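Long-range contacts in alpha-glucosidase (Bacteroides thetaiotaomicron, PDB 5XFM), which hydrolyses beta-L-arabinopyranosides and alpha-galactosides as a bifunctional, calcium-binding member of glycoside hydrolase family 97: residues Y286-D291 against D422-G427; L428-H433 against Y445-G450; K593-M598 against N625-L630. The protein carries 1 engineered substitution. All coordinates share one frame; numbering follows the deposited sequence.

Contact 1 (Y286-D291 against D422-G427)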
# COMPACT_ATOMS: atom_id res chain seq x y z
N TYR A 286 6.17 -6.08 -18.25
CA TYR A 286 6.50 -7.32 -18.94
C TYR A 286 5.35 -8.32 -18.83
O TYR A 286 4.42 -8.15 -18.04
CB TYR A 286 7.81 -7.95 -18.43
CG TYR A 286 7.97 -8.10 -16.93
CD1 TYR A 286 8.57 -7.10 -16.18
CD2 TYR A 286 7.56 -9.26 -16.27
CE1 TYR A 286 8.75 -7.24 -14.81
CE2 TYR A 286 7.74 -9.41 -14.90
CZ TYR A 286 8.33 -8.39 -14.18
OH TYR A 286 8.50 -8.50 -12.82
N GLU A 287 5.40 -9.32 -19.70
CA GLU A 287 4.42 -10.39 -19.73
C GLU A 287 5.04 -11.57 -18.99
O GLU A 287 6.26 -11.76 -19.03
CB GLU A 287 4.09 -10.77 -21.18
CG GLU A 287 3.32 -9.70 -21.99
CD GLU A 287 1.86 -9.53 -21.60
OE1 GLU A 287 0.99 -9.74 -22.47
OE2 GLU A 287 1.58 -9.17 -20.44
N THR A 288 4.23 -12.35 -18.28
CA THR A 288 4.77 -13.52 -17.61
C THR A 288 4.27 -14.82 -18.25
O THR A 288 3.16 -14.89 -18.75
CB THR A 288 4.44 -13.53 -16.11
OG1 THR A 288 5.15 -14.60 -15.47
CG2 THR A 288 2.95 -13.69 -15.88
N LYS A 289 5.13 -15.84 -18.22
CA LYS A 289 4.77 -17.17 -18.69
C LYS A 289 4.23 -18.02 -17.53
O LYS A 289 3.76 -19.13 -17.73
CB LYS A 289 5.99 -17.88 -19.30
CG LYS A 289 6.60 -17.18 -20.50
CD LYS A 289 7.87 -17.89 -20.96
CE LYS A 289 8.56 -17.14 -22.09
NZ LYS A 289 7.57 -16.49 -23.00
N HIS A 290 4.31 -17.48 -16.32
CA HIS A 290 3.93 -18.25 -15.14
C HIS A 290 2.54 -17.92 -14.62
O HIS A 290 2.10 -16.77 -14.66
CB HIS A 290 4.96 -18.05 -14.03
CG HIS A 290 6.34 -18.47 -14.42
ND1 HIS A 290 7.33 -17.56 -14.72
CD2 HIS A 290 6.89 -19.70 -14.58
CE1 HIS A 290 8.44 -18.21 -15.05
NE2 HIS A 290 8.20 -19.51 -14.96
N ASP A 291 1.87 -18.95 -14.12
CA ASP A 291 0.55 -18.82 -13.51
C ASP A 291 0.74 -18.81 -12.00
O ASP A 291 0.71 -19.86 -11.35
CB ASP A 291 -0.35 -19.97 -13.95
CG ASP A 291 -1.78 -19.84 -13.44
OD1 ASP A 291 -2.16 -18.75 -12.97
OD2 ASP A 291 -2.52 -20.85 -13.51
N ASP A 422 14.29 -10.53 -12.67
CA ASP A 422 15.01 -11.81 -12.57
C ASP A 422 14.13 -12.87 -11.90
O ASP A 422 14.09 -14.05 -12.30
CB ASP A 422 16.32 -11.63 -11.80
CG ASP A 422 17.38 -10.86 -12.60
OD1 ASP A 422 17.27 -10.79 -13.85
OD2 ASP A 422 18.31 -10.32 -11.98
N ALA A 423 13.41 -12.44 -10.87
CA ALA A 423 12.47 -13.31 -10.17
C ALA A 423 11.47 -13.90 -11.14
O ALA A 423 11.28 -15.11 -11.17
CB ALA A 423 11.75 -12.55 -9.07
N ASP A 424 10.82 -13.04 -11.93
CA ASP A 424 9.87 -13.55 -12.89
C ASP A 424 10.51 -14.49 -13.88
O ASP A 424 9.89 -15.47 -14.29
CB ASP A 424 9.19 -12.44 -13.68
CG ASP A 424 8.16 -13.00 -14.65
OD1 ASP A 424 7.13 -13.52 -14.16
OD2 ASP A 424 8.40 -12.98 -15.88
N ASP A 425 11.75 -14.20 -14.28
CA ASP A 425 12.46 -15.12 -15.17
C ASP A 425 12.63 -16.50 -14.52
O ASP A 425 12.75 -17.50 -15.21
CB ASP A 425 13.83 -14.55 -15.56
CG ASP A 425 13.72 -13.40 -16.55
OD1 ASP A 425 12.70 -13.32 -17.26
OD2 ASP A 425 14.65 -12.57 -16.61
N HIS A 426 12.63 -16.54 -13.19
CA HIS A 426 12.76 -17.84 -12.51
C HIS A 426 11.49 -18.28 -11.80
O HIS A 426 11.54 -19.08 -10.87
CB HIS A 426 13.92 -17.79 -11.53
CG HIS A 426 15.23 -17.49 -12.18
ND1 HIS A 426 15.68 -16.20 -12.38
CD2 HIS A 426 16.17 -18.31 -12.71
CE1 HIS A 426 16.85 -16.24 -12.99
NE2 HIS A 426 17.17 -17.50 -13.20
N GLY A 427 10.35 -17.78 -12.27
CA GLY A 427 9.04 -18.17 -11.75
C GLY A 427 8.83 -17.91 -10.28
O GLY A 427 8.13 -18.66 -9.60
O HOH W 1 8.17 -15.19 -17.27
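Tyr286, Thr288 and His290, in the loop leading into strand 295-299 of the TIM-barrel domain, meet Asp424 and Gly427 in a surface contact against the C-terminal end of helix 410-425, which is closed by a Schellman motif. Gly427, at positive phi, is the C-prime residue of that motif: its N bonds to Asp424 O at 3.1 Å, while Leu428 N reaches back to Ala423 O. Asp424 is the buried centre of the contact. Its CG stands anti to the backbone N (chi1 -178°), and OD1 receives Thr288 OG1 on its syn lone pair at 2.6 Å. Tyr292 OH bonds to the same OD1. OD2 accepts from a water 2.6 Å away, and that water accepts from Lys289 N. Three bonds therefore grip the carboxylate, an environment that would favour its charged form. Thr288 OG1 is fixed in turn by an ST turn, accepting from His290 N at 3.1 Å. The Tyr286 ring slides past the Asp424 side chain in the opposite direction, its plane 40° from the carboxylate, with CE2 3.6 Å from Asp424 CB; its hydroxyl goes on to Asn447. His290 lays one ring face on Gly427, whose CA makes a CH-pi contact 3.4 Å from the ring centroid and 14° off the ring normal. At the ring edge, His290 CE1 approaches Asp424 O at 3.2 Å.

Contact 2 (L428-H433 against Y445-G450)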
# COMPACT_ATOMS: atom_id res chain seq x y z
N LEU A 428 9.40 -16.82 -9.78
CA LEU A 428 9.29 -16.52 -8.35
C LEU A 428 8.40 -15.32 -8.07
O LEU A 428 8.52 -14.28 -8.71
CB LEU A 428 10.67 -16.27 -7.75
CG LEU A 428 11.60 -17.48 -7.71
CD1 LEU A 428 13.03 -17.03 -7.54
CD2 LEU A 428 11.19 -18.41 -6.58
N MET A 429 7.49 -15.48 -7.11
CA MET A 429 6.76 -14.34 -6.57
C MET A 429 7.66 -13.57 -5.61
O MET A 429 8.58 -14.14 -5.01
CB MET A 429 5.48 -14.80 -5.87
CG MET A 429 4.49 -15.46 -6.78
SD MET A 429 3.02 -16.07 -5.93
CE MET A 429 3.66 -17.65 -5.35
N VAL A 430 7.38 -12.28 -5.45
CA VAL A 430 8.19 -11.43 -4.59
C VAL A 430 7.39 -10.60 -3.59
O VAL A 430 6.49 -9.85 -3.97
CB VAL A 430 9.05 -10.47 -5.43
CG1 VAL A 430 9.76 -9.47 -4.54
CG2 VAL A 430 10.05 -11.25 -6.26
N ILE A 431 7.72 -10.75 -2.31
CA ILE A 431 7.25 -9.85 -1.26
C ILE A 431 8.37 -8.90 -0.88
O ILE A 431 9.51 -9.33 -0.74
CB ILE A 431 6.80 -10.61 0.01
CG1 ILE A 431 5.61 -11.53 -0.28
CG2 ILE A 431 6.44 -9.63 1.12
CD1 ILE A 431 5.24 -12.40 0.90
N PHE A 432 8.07 -7.61 -0.72
CA PHE A 432 9.07 -6.68 -0.20
C PHE A 432 8.79 -6.31 1.25
O PHE A 432 7.64 -6.12 1.65
CB PHE A 432 9.13 -5.40 -1.03
CG PHE A 432 9.68 -5.61 -2.40
CD1 PHE A 432 10.86 -6.30 -2.60
CD2 PHE A 432 9.02 -5.09 -3.50
CE1 PHE A 432 11.36 -6.49 -3.86
CE2 PHE A 432 9.52 -5.28 -4.77
CZ PHE A 432 10.69 -5.97 -4.95
N HIS A 433 9.86 -6.21 2.03
CA HIS A 433 9.80 -5.72 3.40
C HIS A 433 10.90 -4.69 3.63
O HIS A 433 11.84 -4.60 2.84
CB HIS A 433 9.93 -6.87 4.40
CG HIS A 433 8.62 -7.46 4.83
ND1 HIS A 433 8.20 -7.47 6.14
CD2 HIS A 433 7.64 -8.06 4.11
CE1 HIS A 433 7.02 -8.04 6.22
NE2 HIS A 433 6.65 -8.41 5.00
N TYR A 445 4.06 -5.04 -12.37
CA TYR A 445 4.84 -6.29 -12.24
C TYR A 445 3.99 -7.52 -11.93
O TYR A 445 3.50 -7.68 -10.80
CB TYR A 445 5.90 -6.13 -11.14
CG TYR A 445 6.76 -4.89 -11.29
CD1 TYR A 445 7.83 -4.87 -12.16
CD2 TYR A 445 6.47 -3.74 -10.56
CE1 TYR A 445 8.61 -3.73 -12.30
CE2 TYR A 445 7.24 -2.61 -10.68
CZ TYR A 445 8.31 -2.61 -11.55
OH TYR A 445 9.07 -1.47 -11.68
N PRO A 446 3.85 -8.43 -12.90
CA PRO A 446 3.00 -9.63 -12.82
C PRO A 446 3.30 -10.53 -11.62
O PRO A 446 2.40 -11.22 -11.15
CB PRO A 446 3.30 -10.38 -14.12
CG PRO A 446 3.79 -9.33 -15.06
CD PRO A 446 4.51 -8.31 -14.22
N ASN A 447 4.55 -10.54 -11.14
CA ASN A 447 4.94 -11.43 -10.05
C ASN A 447 5.07 -10.72 -8.70
O ASN A 447 5.50 -11.31 -7.71
CB ASN A 447 6.24 -12.15 -10.39
CG ASN A 447 7.37 -11.20 -10.75
OD1 ASN A 447 7.17 -10.19 -11.43
ND2 ASN A 447 8.57 -11.53 -10.31
N TYR A 448 4.68 -9.45 -8.66
CA TYR A 448 4.67 -8.71 -7.41
C TYR A 448 3.51 -9.16 -6.53
O TYR A 448 2.36 -9.16 -6.96
CB TYR A 448 4.59 -7.20 -7.67
CG TYR A 448 4.30 -6.41 -6.43
CD1 TYR A 448 5.27 -6.21 -5.46
CD2 TYR A 448 3.04 -5.86 -6.22
CE1 TYR A 448 5.01 -5.49 -4.31
CE2 TYR A 448 2.76 -5.14 -5.08
CZ TYR A 448 3.75 -4.96 -4.13
OH TYR A 448 3.46 -4.24 -2.99
N VAL A 449 3.80 -9.58 -5.30
CA VAL A 449 2.72 -10.05 -4.42
C VAL A 449 2.68 -9.38 -3.04
O VAL A 449 2.29 -10.00 -2.05
CB VAL A 449 2.79 -11.58 -4.24
CG1 VAL A 449 2.53 -12.28 -5.57
CG2 VAL A 449 4.13 -12.00 -3.64
N GLY A 450 3.08 -8.11 -2.98
CA GLY A 450 2.88 -7.34 -1.77
C GLY A 450 4.10 -6.69 -1.16
O GLY A 450 5.24 -7.08 -1.45
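Strand 448-450, with Asn447 just ahead of it, runs parallel to strand 429-432 in a beta-alpha-beta crossover through helix 441-444, joining neighbouring strands of the TIM barrel. Tyr445 leaves that helix and opens a type I turn, closed by Tyr448 N on Tyr445 O. Asn447 follows, its CG between backbone N and carbonyl carbon (chi1 55°), and its ND2 meets Leu428 O at 3.2 Å, nearly along the C=O axis and in the amide plane. A second acceptor for ND2 is Leu420 O on helix 410-425, and OD1 is bonded to Tyr286 OH. The backbone O of Asn447 takes Val430 N at 3.1 Å. Tyr448 pairs with Val430 across the sheet; Phe432 CD2 lies at the edge of the Tyr448 ring, 4.1 Å from Tyr448 CE1, and Gly450 N sits over the centre of one face. The hydroxyl of Tyr448 bonds to Ser451. Val449 N donates to Val430 O at 3.0 Å. Both methyls of Val449 are used: CG1 touches Met429 SD at 3.8 Å, and CG2 touches Ile431 CG1 at 3.7 Å, each partner chain crossing at about a right angle. Finally Gly450 O accepts from Phe432 N at 3.0 Å, two residues before the calcium ligand Glu452. Three backbone bonds and one side-chain amide thus meet the buried polar groups of this seam, so strand pairing does not depend on solvent.

Contact 3 (K593-M598 against N625-L630)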
# COMPACT_ATOMS: atom_id res chain seq x y z
N LYS A 593 -26.64 1.06 12.02
CA LYS A 593 -27.77 0.69 11.19
C LYS A 593 -27.26 0.69 9.76
O LYS A 593 -26.97 1.74 9.19
CB LYS A 593 -28.95 1.64 11.37
CG LYS A 593 -29.48 1.74 12.79
CD LYS A 593 -29.55 3.19 13.24
CE LYS A 593 -30.91 3.52 13.83
NZ LYS A 593 -31.17 4.98 13.85
N LEU A 594 -27.13 -0.49 9.18
CA LEU A 594 -26.51 -0.62 7.87
C LEU A 594 -27.54 -1.03 6.84
O LEU A 594 -28.50 -1.76 7.13
CB LEU A 594 -25.38 -1.65 7.91
CG LEU A 594 -24.33 -1.51 9.01
CD1 LEU A 594 -23.33 -2.65 8.96
CD2 LEU A 594 -23.62 -0.17 8.88
N ASP A 595 -27.33 -0.55 5.62
CA ASP A 595 -28.10 -1.00 4.47
C ASP A 595 -27.19 -1.89 3.64
O ASP A 595 -26.26 -1.42 3.00
CB ASP A 595 -28.61 0.20 3.66
CG ASP A 595 -29.46 -0.21 2.47
OD1 ASP A 595 -30.14 -1.26 2.54
OD2 ASP A 595 -29.46 0.53 1.46
N LEU A 596 -27.46 -3.19 3.70
CA LEU A 596 -26.60 -4.17 3.05
C LEU A 596 -27.29 -4.88 1.89
O LEU A 596 -27.84 -5.96 2.06
CB LEU A 596 -26.09 -5.20 4.06
CG LEU A 596 -25.38 -4.63 5.29
CD1 LEU A 596 -24.82 -5.74 6.16
CD2 LEU A 596 -24.27 -3.67 4.88
N GLU A 597 -27.28 -4.24 0.72
CA GLU A 597 -27.83 -4.83 -0.50
C GLU A 597 -27.29 -6.24 -0.69
O GLU A 597 -28.04 -7.15 -1.07
CB GLU A 597 -27.50 -3.96 -1.72
CG GLU A 597 -27.60 -4.69 -3.05
CD GLU A 597 -27.22 -3.82 -4.23
OE1 GLU A 597 -26.92 -2.62 -4.02
OE2 GLU A 597 -27.23 -4.33 -5.38
N MET A 598 -26.00 -6.41 -0.43
CA MET A 598 -25.30 -7.69 -0.44
C MET A 598 -26.14 -8.86 0.05
O MET A 598 -26.25 -9.90 -0.60
CB MET A 598 -24.05 -7.63 0.45
CG MET A 598 -23.40 -6.27 0.61
SD MET A 598 -22.51 -5.76 -0.86
CE MET A 598 -21.64 -4.33 -0.22
N ASN A 625 -35.40 -5.46 2.97
CA ASN A 625 -34.97 -4.08 3.03
C ASN A 625 -33.45 -3.92 3.14
O ASN A 625 -32.91 -2.87 2.80
CB ASN A 625 -35.69 -3.38 4.19
CG ASN A 625 -35.51 -4.13 5.50
OD1 ASN A 625 -34.64 -4.99 5.63
ND2 ASN A 625 -36.35 -3.81 6.48
N GLY A 626 -32.76 -4.96 3.61
CA GLY A 626 -31.32 -4.88 3.73
C GLY A 626 -30.94 -4.26 5.07
O GLY A 626 -29.78 -3.91 5.31
N LYS A 627 -31.94 -4.10 5.93
CA LYS A 627 -31.78 -3.46 7.22
C LYS A 627 -31.06 -4.32 8.25
O LYS A 627 -31.66 -5.21 8.84
CB LYS A 627 -33.15 -3.11 7.81
CG LYS A 627 -33.74 -1.79 7.33
CD LYS A 627 -32.72 -0.91 6.65
CE LYS A 627 -33.39 0.26 5.96
NZ LYS A 627 -32.46 0.95 5.04
N VAL A 628 -29.76 -4.09 8.43
CA VAL A 628 -29.03 -4.78 9.50
C VAL A 628 -28.78 -3.80 10.65
O VAL A 628 -28.51 -2.63 10.42
CB VAL A 628 -27.70 -5.36 9.00
CG1 VAL A 628 -26.95 -6.05 10.13
CG2 VAL A 628 -27.96 -6.35 7.87
N GLN A 629 -28.87 -4.28 11.89
CA GLN A 629 -28.46 -3.46 13.03
C GLN A 629 -27.51 -4.23 13.90
O GLN A 629 -27.75 -5.39 14.21
CB GLN A 629 -29.66 -3.01 13.86
CG GLN A 629 -30.77 -2.33 13.08
CD GLN A 629 -31.89 -1.86 13.99
OE1 GLN A 629 -31.81 -2.00 15.22
NE2 GLN A 629 -32.94 -1.30 13.40
N LEU A 630 -26.43 -3.58 14.33
CA LEU A 630 -25.39 -4.29 15.07
C LEU A 630 -24.72 -3.37 16.07
O LEU A 630 -24.57 -2.19 15.80
CB LEU A 630 -24.35 -4.88 14.11
CG LEU A 630 -24.77 -6.04 13.21
CD1 LEU A 630 -23.70 -6.34 12.19
CD2 LEU A 630 -25.06 -7.29 14.04
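Leu596, one residue past the end of strand 590-595, packs on Val628 of strand 627-632; the two strands make a two-stranded antiparallel sheet in the C-terminal domain. From CB outward, Leu596 first passes Gly626 O, 4.1 Å from its CB. CG, anti to the carbonyl carbon (chi1 -55°), comes within 4.0 Å of Val628 CG2. CD1 presses on the same methyl, with Leu596 CD1 to Val628 CG2 at 3.6 Å, and also reaches Val628 CB; the two side chains cross obliquely. The backbone sets this meeting up. Leu594 and Val628 form a hydrogen-bonded pair, Leu594 N giving to Val628 O at 2.8 Å and Val628 N to Leu594 O at 3.0 Å. Two residues on, Leu596 N binds Gly626 O at 2.9 Å in an almost straight bond, 172° at the hydrogen. Gly626 follows Asn625, whose OD1 accepts from Lys627 N in an Asx turn at the entry to the second strand. Lys593 with Gln629 and Asp595 with Lys627 are non-hydrogen-bonded pairs on the exposed face. There Lys627 NZ lies 4.1 Å from Asp595 OD1, too far for a salt bridge, though the opposite charges would still attract weakly. The other face is apolar and carries Leu594 and Val628. It looks into the domain core, where Leu594 touches Val569 of strand 567-574, and Leu596 rests on Val560 of strand 556-563 and Leu580 of strand 577-584.

In the fold
From the N terminus, contact 1 comes first: the loop ahead of the barrel meets the end of helix 410-425, closing a loop of 130 residues that takes in strands 295-299 to 399-403. The chain then runs straight into strand 429-432, and contact 2 closes a short crossover of 11 residues. The two contacts adjoin, their centres about 11 Å apart, so the approach loop, a barrel helix and two barrel strands form one block. Contact 3 closes 26 residues, including strands 603-609 and 615-621, in the C-terminal domain, its centre about 37 Å from that of contact 2. All three follow in series; none nests or crosses.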